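Flavohemoglobin (Malassezia yamatoensis, PDB 6O0A) is required for nitric oxide resistance, probably as a nitric oxide dioxygenase that passes electrons from NAD(P)H through FAD to a heme-bound oxygen. Local coordinates at residues R38-I42 and A126-L131; N104-L109 and Y207-Y211; Q164-I169 and T197-P201. One frame throughout, in Å; residues are numbered along the deposited sequence. Where two conformers were deposited one is given.

Contact 1. Residues R38-I42 and A126-L131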
loop_
_atom_site.group_PDB
_atom_site.type_symbol
_atom_site.label_atom_id
_atom_site.label_comp_id
_atom_site.label_asym_id
_atom_site.label_seq_id
_atom_site.Cartn_x
_atom_site.Cartn_y
_atom_site.Cartn_z
ATOM N N ARG A 38 6.265 -23.547 -8.604
ATOM C CA ARG A 38 5.240 -23.506 -9.636
ATOM C C ARG A 38 4.355 -22.263 -9.569
ATOM O O ARG A 38 3.577 -22.042 -10.499
ATOM C CB ARG A 38 4.365 -24.769 -9.565
ATOM C CG ARG A 38 5.128 -26.081 -9.762
ATOM C CD ARG A 38 5.994 -26.037 -11.019
ATOM N NE ARG A 38 5.202 -25.802 -12.225
ATOM C CZ ARG A 38 5.717 -25.539 -13.423
ATOM N NH1 ARG A 38 7.036 -25.469 -13.583
ATOM N NH2 ARG A 38 4.915 -25.329 -14.461
ATOM N N ILE A 39 4.465 -21.441 -8.510
ATOM C CA ILE A 39 3.620 -20.243 -8.388
ATOM C C ILE A 39 3.679 -19.334 -9.617
ATOM O O ILE A 39 2.615 -18.942 -10.114
ATOM C CB ILE A 39 3.946 -19.491 -7.090
ATOM C CG1 ILE A 39 3.332 -20.195 -5.872
ATOM C CG2 ILE A 39 3.533 -18.004 -7.198
ATOM C CD1 ILE A 39 1.860 -20.485 -5.997
ATOM N N PRO A 40 4.854 -18.931 -10.123
ATOM C CA PRO A 40 4.867 -18.053 -11.308
ATOM C C PRO A 40 4.171 -18.652 -12.508
ATOM O O PRO A 40 3.677 -17.913 -13.370
ATOM C CB PRO A 40 6.366 -17.852 -11.582
ATOM C CG PRO A 40 7.024 -18.114 -10.287
ATOM C CD PRO A 40 6.221 -19.175 -9.619
ATOM N N HIS A 41 4.135 -19.979 -12.607
ATOM C CA HIS A 41 3.448 -20.604 -13.725
ATOM C C HIS A 41 1.958 -20.742 -13.450
ATOM O O HIS A 41 1.150 -20.627 -14.378
ATOM C CB HIS A 41 4.077 -21.965 -14.020
ATOM C CG HIS A 41 5.549 -21.897 -14.285
ATOM N ND1 HIS A 41 6.481 -21.739 -13.280
ATOM C CD2 HIS A 41 6.251 -21.950 -15.443
ATOM C CE1 HIS A 41 7.692 -21.707 -13.805
ATOM N NE2 HIS A 41 7.581 -21.833 -15.116
ATOM N N ILE A 42 1.576 -20.946 -12.188
ATOM C CA ILE A 42 0.165 -21.161 -11.868
ATOM C C ILE A 42 -0.616 -19.849 -11.923
ATOM O O ILE A 42 -1.767 -19.812 -12.376
ATOM C CB ILE A 42 0.051 -21.848 -10.495
ATOM C CG1 ILE A 42 0.588 -23.281 -10.573
ATOM C CG2 ILE A 42 -1.392 -21.836 -9.980
ATOM C CD1 ILE A 42 0.818 -23.934 -9.230
ATOM N N ALA A 126 -6.205 -24.058 -11.294
ATOM C CA ALA A 126 -4.928 -23.836 -11.973
ATOM C C ALA A 126 -3.828 -24.703 -11.376
ATOM O O ALA A 126 -2.941 -25.173 -12.096
ATOM C CB ALA A 126 -4.539 -22.355 -11.904
ATOM N N ILE A 127 -3.858 -24.907 -10.057
ATOM C CA ILE A 127 -2.943 -25.861 -9.433
ATOM C C ILE A 127 -3.133 -27.248 -10.035
ATOM O O ILE A 127 -2.161 -27.933 -10.376
ATOM C CB ILE A 127 -3.146 -25.870 -7.908
ATOM C CG1 ILE A 127 -2.654 -24.553 -7.298
ATOM C CG2 ILE A 127 -2.426 -27.066 -7.278
ATOM C CD1 ILE A 127 -3.120 -24.352 -5.872
ATOM N N ALA A 128 -4.392 -27.669 -10.202
ATOM C CA ALA A 128 -4.683 -28.974 -10.789
ATOM C C ALA A 128 -4.180 -29.069 -12.222
ATOM O O ALA A 128 -3.610 -30.093 -12.623
ATOM C CB ALA A 128 -6.193 -29.241 -10.734
ATOM N N LYS A 129 -4.391 -28.018 -13.015
ATOM C CA LYS A 129 -3.922 -28.015 -14.400
ATOM C C LYS A 129 -2.404 -28.083 -14.468
ATOM O O LYS A 129 -1.835 -28.776 -15.324
ATOM C CB LYS A 129 -4.413 -26.760 -15.116
ATOM C CG LYS A 129 -5.912 -26.681 -15.355
ATOM C CD LYS A 129 -6.226 -25.402 -16.119
ATOM C CE LYS A 129 -7.713 -25.153 -16.215
ATOM N NZ LYS A 129 -7.992 -23.926 -17.016
ATOM N N ASP A 130 -1.727 -27.366 -13.567
ATOM C CA ASP A 130 -0.269 -27.343 -13.593
ATOM C C ASP A 130 0.324 -28.668 -13.132
ATOM O O ASP A 130 1.194 -29.239 -13.799
ATOM C CB ASP A 130 0.253 -26.207 -12.717
ATOM C CG ASP A 130 1.747 -25.984 -12.890
ATOM O OD1 ASP A 130 2.126 -25.235 -13.809
ATOM O OD2 ASP A 130 2.541 -26.563 -12.121
ATOM N N LEU A 131 -0.121 -29.170 -11.977
ATOM C CA LEU A 131 0.471 -30.368 -11.403
ATOM C C LEU A 131 -0.046 -31.658 -12.032
ATOM O O LEU A 131 0.639 -32.684 -11.955
ATOM C CB LEU A 131 0.225 -30.390 -9.895
ATOM C CG LEU A 131 1.219 -29.638 -9.000
ATOM C CD1 LEU A 131 1.490 -28.218 -9.458
ATOM C CD2 LEU A 131 0.715 -29.643 -7.556
HETATM O O HOH W 1 0.701 -23.515 -14.958
#
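Asp130 turns its carboxylate away from its own backbone nitrogen (chi1 -170°) and out to Arg38 on helix 25-53. Arg38 meets it with a chain bent at both chi2 and chi3, which folds the guanidinium back so that one edge faces the acid. The grip is side-on and two-pronged: NE of Arg38 donates to OD2 of Asp130 at 2.8 Å, and NH2 of Arg38 to OD1 of Asp130 at 2.9 Å. Both oxygens use their syn lone pairs, and the two flat groups lie 27° apart, nearly coplanar, so the pairing restrains the rotation of the carboxylate. One face of the guanidinium lies against the imidazole of His41, with NH1 of Arg38 3.7 Å above the ring plane and over its centre. OD1 of Asp130 takes a further bond, from a water that also donates weakly to the carbonyl oxygen of His41.

Beside the salt bridge the contact is a knob-into-hole packing of two globin-domain helices, 25-53 and 115-131, whose local axes are 10.0 Å apart at an angle of 114°. Ile42 is the knob, set among Ala126, Ile127, Asp130 and Leu131. Its CG2 rests 3.7 Å from CB of Ala126, while its CG1 lies 3.6 Å from CB of Asp130, crossing that side chain at about a right angle. CD1 of Ile42 reaches CG1 of Ile127 at 4.0 Å. On the same helix-helix interface Ala126 also touches Val45 and Phe46.

Contact 2. Residues N104-L109 and Y207-Y211. With HEM (protoporphyrin IX containing Fe), chain C.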
loop_
_atom_site.group_PDB
_atom_site.type_symbol
_atom_site.label_atom_id
_atom_site.label_comp_id
_atom_site.label_asym_id
_atom_site.label_seq_id
_atom_site.Cartn_x
_atom_site.Cartn_y
_atom_site.Cartn_z
ATOM N N ASN A 104 -6.313 -4.208 4.593
ATOM C CA ASN A 104 -6.614 -2.805 4.322
ATOM C C ASN A 104 -6.750 -2.548 2.827
ATOM O O ASN A 104 -7.641 -1.802 2.401
ATOM C CB ASN A 104 -5.539 -1.908 4.933
ATOM C CG ASN A 104 -5.810 -1.589 6.407
ATOM O OD1 ASN A 104 -6.430 -0.570 6.736
ATOM N ND2 ASN A 104 -5.331 -2.461 7.304
ATOM N N LYS A 105 -5.881 -3.158 2.013
ATOM C CA LYS A 105 -6.015 -3.033 0.561
ATOM C C LYS A 105 -7.339 -3.617 0.085
ATOM O O LYS A 105 -8.058 -2.998 -0.707
ATOM C CB LYS A 105 -4.842 -3.722 -0.135
ATOM C CG LYS A 105 -4.817 -3.544 -1.652
ATOM C CD LYS A 105 -4.603 -2.089 -2.017
ATOM C CE LYS A 105 -3.200 -1.612 -1.637
ATOM N NZ LYS A 105 -2.181 -2.057 -2.631
ATOM N N HIS A 106 -7.669 -4.822 0.556
ATOM C CA HIS A 106 -8.935 -5.459 0.200
ATOM C C HIS A 106 -10.125 -4.585 0.556
ATOM O O HIS A 106 -11.088 -4.484 -0.214
ATOM C CB HIS A 106 -9.058 -6.789 0.928
ATOM C CG HIS A 106 -8.268 -7.881 0.304
ATOM N ND1 HIS A 106 -8.135 -9.120 0.890
ATOM C CD2 HIS A 106 -7.574 -7.927 -0.855
ATOM C CE1 HIS A 106 -7.394 -9.890 0.113
ATOM N NE2 HIS A 106 -7.030 -9.181 -0.942
ATOM N N ALA A 107 -10.109 -4.008 1.754
ATOM C CA ALA A 107 -11.208 -3.151 2.184
ATOM C C ALA A 107 -11.309 -1.915 1.300
ATOM O O ALA A 107 -12.409 -1.518 0.901
ATOM C CB ALA A 107 -11.029 -2.762 3.654
ATOM N N SER A 108 -10.164 -1.309 0.967
ATOM C CA SER A 108 -10.141 -0.196 0.026
ATOM C C SER A 108 -10.856 -0.548 -1.267
ATOM O O SER A 108 -11.606 0.265 -1.821
ATOM C CB SER A 108 -8.690 0.188 -0.274
ATOM O OG SER A 108 -8.620 1.332 -1.087
ATOM N N LEU A 109 -10.629 -1.763 -1.765
ATOM C CA LEU A 109 -11.227 -2.260 -3.002
ATOM C C LEU A 109 -12.625 -2.841 -2.796
ATOM O O LEU A 109 -13.275 -3.250 -3.772
ATOM C CB LEU A 109 -10.282 -3.302 -3.620
ATOM C CG LEU A 109 -8.913 -2.722 -3.993
ATOM C CD1 LEU A 109 -7.860 -3.811 -4.195
ATOM C CD2 LEU A 109 -9.028 -1.825 -5.203
ATOM N N TYR A 207 -4.730 5.969 2.834
ATOM C CA TYR A 207 -4.915 6.175 1.411
ATOM C C TYR A 207 -6.361 5.888 1.044
ATOM O O TYR A 207 -7.114 5.297 1.821
ATOM C CB TYR A 207 -3.985 5.270 0.598
ATOM C CG TYR A 207 -4.176 3.786 0.880
ATOM C CD1 TYR A 207 -5.153 3.047 0.220
ATOM C CD2 TYR A 207 -3.372 3.122 1.797
ATOM C CE1 TYR A 207 -5.305 1.689 0.471
ATOM C CE2 TYR A 207 -3.525 1.782 2.046
ATOM C CZ TYR A 207 -4.497 1.071 1.381
ATOM O OH TYR A 207 -4.630 -0.274 1.644
ATOM N N ILE A 208 -6.737 6.306 -0.162
ATOM C CA ILE A 208 -8.012 5.929 -0.750
ATOM C C ILE A 208 -7.716 5.261 -2.083
ATOM O O ILE A 208 -6.656 5.451 -2.679
ATOM C CB ILE A 208 -8.975 7.134 -0.933
ATOM C CG1 ILE A 208 -8.276 8.359 -1.546
ATOM C CG2 ILE A 208 -9.577 7.567 0.421
ATOM C CD1 ILE A 208 -7.952 8.283 -3.026
ATOM N N SER A 209 -8.669 4.473 -2.551
ATOM C CA SER A 209 -8.686 4.030 -3.936
ATOM C C SER A 209 -9.629 4.940 -4.716
ATOM O O SER A 209 -10.771 5.158 -4.295
ATOM C CB SER A 209 -9.142 2.568 -4.062
ATOM O OG SER A 209 -8.185 1.655 -3.543
ATOM N N ILE A 210 -9.135 5.497 -5.816
ATOM C CA ILE A 210 -9.935 6.317 -6.714
ATOM C C ILE A 210 -10.095 5.555 -8.025
ATOM O O ILE A 210 -9.177 4.840 -8.460
ATOM C CB ILE A 210 -9.303 7.711 -6.920
ATOM C CG1 ILE A 210 -10.244 8.600 -7.735
ATOM C CG2 ILE A 210 -7.932 7.610 -7.562
ATOM C CD1 ILE A 210 -9.952 10.069 -7.585
ATOM N N TYR A 211 -11.272 5.706 -8.641
ATOM C CA TYR A 211 -11.708 4.897 -9.774
ATOM C C TYR A 211 -11.946 5.774 -10.993
ATOM O O TYR A 211 -12.617 6.805 -10.899
ATOM C CB TYR A 211 -13.005 4.144 -9.432
ATOM C CG TYR A 211 -12.838 3.094 -8.361
ATOM C CD1 TYR A 211 -12.625 3.453 -7.027
ATOM C CD2 TYR A 211 -12.876 1.746 -8.680
ATOM C CE1 TYR A 211 -12.456 2.485 -6.044
ATOM C CE2 TYR A 211 -12.727 0.773 -7.705
ATOM C CZ TYR A 211 -12.509 1.153 -6.385
ATOM O OH TYR A 211 -12.340 0.186 -5.420
HETATM C CHA HEM C . -4.084 -7.627 -3.641
HETATM C CHB HEM C . -3.509 -11.785 -1.156
HETATM C CHC HEM C . -8.143 -12.934 -2.021
HETATM C CHD HEM C . -8.501 -9.142 -5.025
HETATM C C1A HEM C . -3.533 -8.639 -2.875
HETATM C C2A HEM C . -2.182 -8.681 -2.360
HETATM C C3A HEM C . -2.027 -9.819 -1.673
HETATM C C4A HEM C . -3.271 -10.559 -1.741
HETATM C CMA HEM C . -0.754 -10.300 -0.947
HETATM C CAA HEM C . -1.126 -7.571 -2.553
HETATM C CBA HEM C . -1.330 -6.621 -1.375
HETATM C CGA HEM C . -0.400 -5.438 -1.503
HETATM O O1A HEM C . -0.367 -4.809 -2.590
HETATM O O2A HEM C . 0.306 -5.119 -0.516
HETATM C C1B HEM C . -4.713 -12.460 -1.161
HETATM C C2B HEM C . -4.984 -13.732 -0.516
HETATM C C3B HEM C . -6.265 -14.062 -0.770
HETATM C C4B HEM C . -6.846 -12.994 -1.563
HETATM C CMB HEM C . -3.919 -14.518 0.276
HETATM C CAB HEM C . -7.069 -15.305 -0.312
HETATM C CBB HEM C . -6.697 -16.137 0.674
HETATM C C1C HEM C . -8.621 -12.024 -2.941
HETATM C C2C HEM C . -9.921 -12.074 -3.560
HETATM C C3C HEM C . -10.035 -11.023 -4.394
HETATM C C4C HEM C . -8.788 -10.292 -4.331
HETATM C CMC HEM C . -10.964 -13.166 -3.233
HETATM C CAC HEM C . -11.199 -10.610 -5.334
HETATM C CBC HEM C . -12.057 -11.505 -5.860
HETATM C C1D HEM C . -7.337 -8.414 -4.895
HETATM C C2D HEM C . -7.051 -7.190 -5.621
HETATM C C3D HEM C . -5.840 -6.771 -5.260
HETATM C C4D HEM C . -5.306 -7.703 -4.280
HETATM C CMD HEM C . -8.008 -6.534 -6.643
HETATM C CAD HEM C . -5.134 -5.506 -5.794
HETATM C CBD HEM C . -3.996 -5.955 -6.707
HETATM C CGD HEM C . -4.502 -6.327 -8.083
HETATM O O1D HEM C . -5.278 -5.539 -8.689
HETATM O O2D HEM C . -4.107 -7.413 -8.592
HETATM N NA HEM C . -4.170 -9.805 -2.476
HETATM N NB HEM C . -5.867 -12.044 -1.787
HETATM N NC HEM C . -7.948 -10.918 -3.425
HETATM N ND HEM C . -6.259 -8.692 -4.078
HETATM FE FE HEM C . -6.149 -10.236 -2.713
HETATM O O HOH W 2 -8.638 3.005 0.915
HETATM O O HOH W 3 -14.274 0.290 -3.451
HETATM O O HOH W 4 -12.554 -2.263 -6.265
#
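The helix that carries the proximal heme ligand, 96-108, here meets strand 207-213 of the FAD-binding beta-barrel, joining the globin and reductase parts of a flavohemoglobin. Ser108 and Ser209 make the direct bond: OG of Ser209 donates to OG of Ser108 at 2.5 Å. A chi1 of -175° swings the Ser108 hydroxyl out toward the strand, where it also donates to a water that bonds the carbonyl oxygen of Tyr207. The same OG lies at the edge of the Tyr207 ring, 3.7 Å from CE1 of Tyr207. That ring points at the helix, and its OH comes within 3.2 Å of the backbone N of Lys105, at an angle too poor for a hydrogen bond. CE of Lys105 lies 3.8 Å from OH of Tyr207, the two side chains crossing at about a right angle. Farther along the strand, OH of Tyr211 is linked by one water to the carbonyl oxygen of Ser108 and by another to that of Leu109.

Both cofactors are close by. His106 binds the heme iron through NE2 at 2.2 Å, and its ND1 is hydrogen-bonded to Glu158, a second-shell carboxylate that would orient the imidazole and probably make it more electron-donating. Lys105 bends at chi2, chi3 and chi4, bringing NZ within 3.3 Å of heme propionate O1A in a weak bond, and it touches the FAD, as does Tyr207. CD1 of Leu109 packs 3.6 Å from heme CAD.

Around the contact, helix 137-163 packs against Asn104, His106 and Ala107, while strand 207-213 runs between strands 219-225 and 258-262, with Gln223 touching Lys105 and Tyr207 and also bonded to OG of Ser209.

Contact 3. Residues Q164-I169 and T197-P201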
loop_
_atom_site.group_PDB
_atom_site.type_symbol
_atom_site.label_atom_id
_atom_site.label_comp_id
_atom_site.label_asym_id
_atom_site.label_seq_id
_atom_site.Cartn_x
_atom_site.Cartn_y
_atom_site.Cartn_z
ATOM N N GLN A 164 -15.856 -0.065 10.982
ATOM C CA GLN A 164 -15.398 1.240 11.444
ATOM C C GLN A 164 -15.886 2.393 10.571
ATOM O O GLN A 164 -15.684 3.557 10.942
ATOM C CB GLN A 164 -13.869 1.269 11.500
ATOM C CG GLN A 164 -13.251 0.254 12.450
ATOM C CD GLN A 164 -11.740 0.368 12.506
ATOM O OE1 GLN A 164 -11.034 -0.128 11.628
ATOM N NE2 GLN A 164 -11.235 1.032 13.538
ATOM N N GLN A 165 -16.525 2.110 9.439
ATOM C CA GLN A 165 -16.833 3.162 8.482
ATOM C C GLN A 165 -18.094 3.934 8.869
ATOM O O GLN A 165 -18.995 3.429 9.546
ATOM C CB GLN A 165 -17.024 2.581 7.084
ATOM C CG GLN A 165 -15.822 1.808 6.616
ATOM C CD GLN A 165 -14.568 2.627 6.749
ATOM O OE1 GLN A 165 -14.476 3.731 6.210
ATOM N NE2 GLN A 165 -13.601 2.109 7.495
ATOM N N ALA A 166 -18.160 5.167 8.371
ATOM C CA ALA A 166 -19.295 6.057 8.571
ATOM C C ALA A 166 -20.416 5.815 7.572
ATOM O O ALA A 166 -21.420 6.532 7.602
ATOM C CB ALA A 166 -18.828 7.517 8.475
ATOM N N ASN A 167 -20.267 4.830 6.689
ATOM C CA ASN A 167 -21.246 4.562 5.651
ATOM C C ASN A 167 -21.260 3.061 5.401
ATOM O O ASN A 167 -20.461 2.314 5.967
ATOM C CB ASN A 167 -20.915 5.326 4.373
ATOM C CG ASN A 167 -19.538 4.989 3.854
ATOM O OD1 ASN A 167 -19.259 3.829 3.536
ATOM N ND2 ASN A 167 -18.662 5.992 3.771
ATOM N N ASN A 168 -22.180 2.624 4.537
ATOM C CA ASN A 168 -22.349 1.208 4.240
ATOM C C ASN A 168 -22.034 0.894 2.779
ATOM O O ASN A 168 -22.579 -0.057 2.216
ATOM C CB ASN A 168 -23.768 0.758 4.584
ATOM C CG ASN A 168 -24.814 1.438 3.728
ATOM O OD1 ASN A 168 -24.537 2.432 3.055
ATOM N ND2 ASN A 168 -26.032 0.894 3.737
ATOM N N ILE A 169 -21.175 1.690 2.145
ATOM C CA ILE A 169 -20.812 1.474 0.753
ATOM C C ILE A 169 -19.325 1.150 0.690
ATOM O O ILE A 169 -18.622 1.201 1.697
ATOM C CB ILE A 169 -21.184 2.676 -0.143
ATOM C CG1 ILE A 169 -20.709 4.014 0.430
ATOM C CG2 ILE A 169 -22.713 2.711 -0.306
ATOM C CD1 ILE A 169 -19.200 4.304 0.337
ATOM N N THR A 197 -23.334 10.384 0.630
ATOM C CA THR A 197 -22.673 9.396 1.479
ATOM C C THR A 197 -21.780 10.080 2.511
ATOM O O THR A 197 -20.952 10.921 2.160
ATOM C CB THR A 197 -21.836 8.440 0.621
ATOM O OG1 THR A 197 -22.704 7.634 -0.190
ATOM C CG2 THR A 197 -20.988 7.536 1.491
ATOM N N ALA A 198 -21.943 9.713 3.784
ATOM C CA ALA A 198 -21.107 10.284 4.837
ATOM C C ALA A 198 -19.663 9.808 4.691
ATOM O O ALA A 198 -19.410 8.647 4.362
ATOM C CB ALA A 198 -21.655 9.899 6.214
ATOM N N MET A 199 -18.708 10.713 4.945
ATOM C CA MET A 199 -17.289 10.398 4.846
ATOM C C MET A 199 -16.769 9.832 6.164
ATOM O O MET A 199 -17.048 10.380 7.238
ATOM C CB MET A 199 -16.476 11.643 4.476
ATOM C CG MET A 199 -16.731 12.150 3.059
ATOM S SD MET A 199 -15.950 13.752 2.795
ATOM C CE MET A 199 -14.228 13.346 3.095
ATOM N N THR A 200 -16.013 8.739 6.068
ATOM C CA THR A 200 -15.244 8.258 7.211
ATOM C C THR A 200 -14.041 9.171 7.418
ATOM O O THR A 200 -13.342 9.481 6.445
ATOM C CB THR A 200 -14.758 6.830 6.956
ATOM O OG1 THR A 200 -15.889 5.983 6.731
ATOM C CG2 THR A 200 -13.995 6.310 8.160
ATOM N N PRO A 201 -13.776 9.622 8.642
ATOM C CA PRO A 201 -12.573 10.428 8.883
ATOM C C PRO A 201 -11.316 9.621 8.608
ATOM O O PRO A 201 -11.170 8.489 9.069
ATOM C CB PRO A 201 -12.687 10.806 10.366
ATOM C CG PRO A 201 -14.131 10.658 10.695
ATOM C CD PRO A 201 -14.620 9.514 9.839
#
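Thr200 and Ala166 lie closest in the backbone, and the Thr200 hydroxyl does most of the polar work. Its OG1 donates to OE1 of Gln165 at 2.7 Å, approaching 45° out of the amide carbonyl plane, and accepts the backbone N-H of Ala166 at 2.9 Å in an almost straight bond (175°). Gln165 bends at chi2 to present OE1, and its NE2 bonds the carbonyl oxygen of Leu161. CB of Ala166 lies 3.6 Å from the carbonyl oxygen of Met199, and O of Ala166 3.6 Å from CB of Ala198.

The contact joins the linker between the last globin helix, 137-163, and the first barrel strand, 171-181, to the loop connecting strands 186-193 and 207-213. Thr197 packs through its methyl: CG2 of Thr197 lies 3.6 Å from both CB and ND2 of Asn167, and meets Ile169 tip to tip, CG2 of Thr197 3.7 Å from CG1 of Ile169. Asn167 forms an Asx turn, its OD1 accepting the N-H of Ile169 at 3.2 Å. ND2 of Asn167 donates to the carbonyl oxygen of Ala198 at 2.8 Å, nearly along the C=O axis and in the amide plane of Asn167.

Overall arrangement
Contact 1 lies wholly within the globin part, at its far end; contacts 2 and 3 both join that part, or the linker leaving it, to the flavin-binding barrel. Their centres are about 13 Å apart with nearest atoms about 7 Å apart, whereas contact 1 lies about 29 Å from contact 2 and about 40 Å from contact 3, centre to centre. Contact 2 alone of the three reaches the cofactors, supplying residues to both the heme and FAD pockets; the Ile127 side chain of contact 1 is about 11 Å from the heme. Helices 96-108 and 115-131, successive in the chain, connect contact 2 to contact 1, while both segments of contact 3 fall between residues 109 and 207.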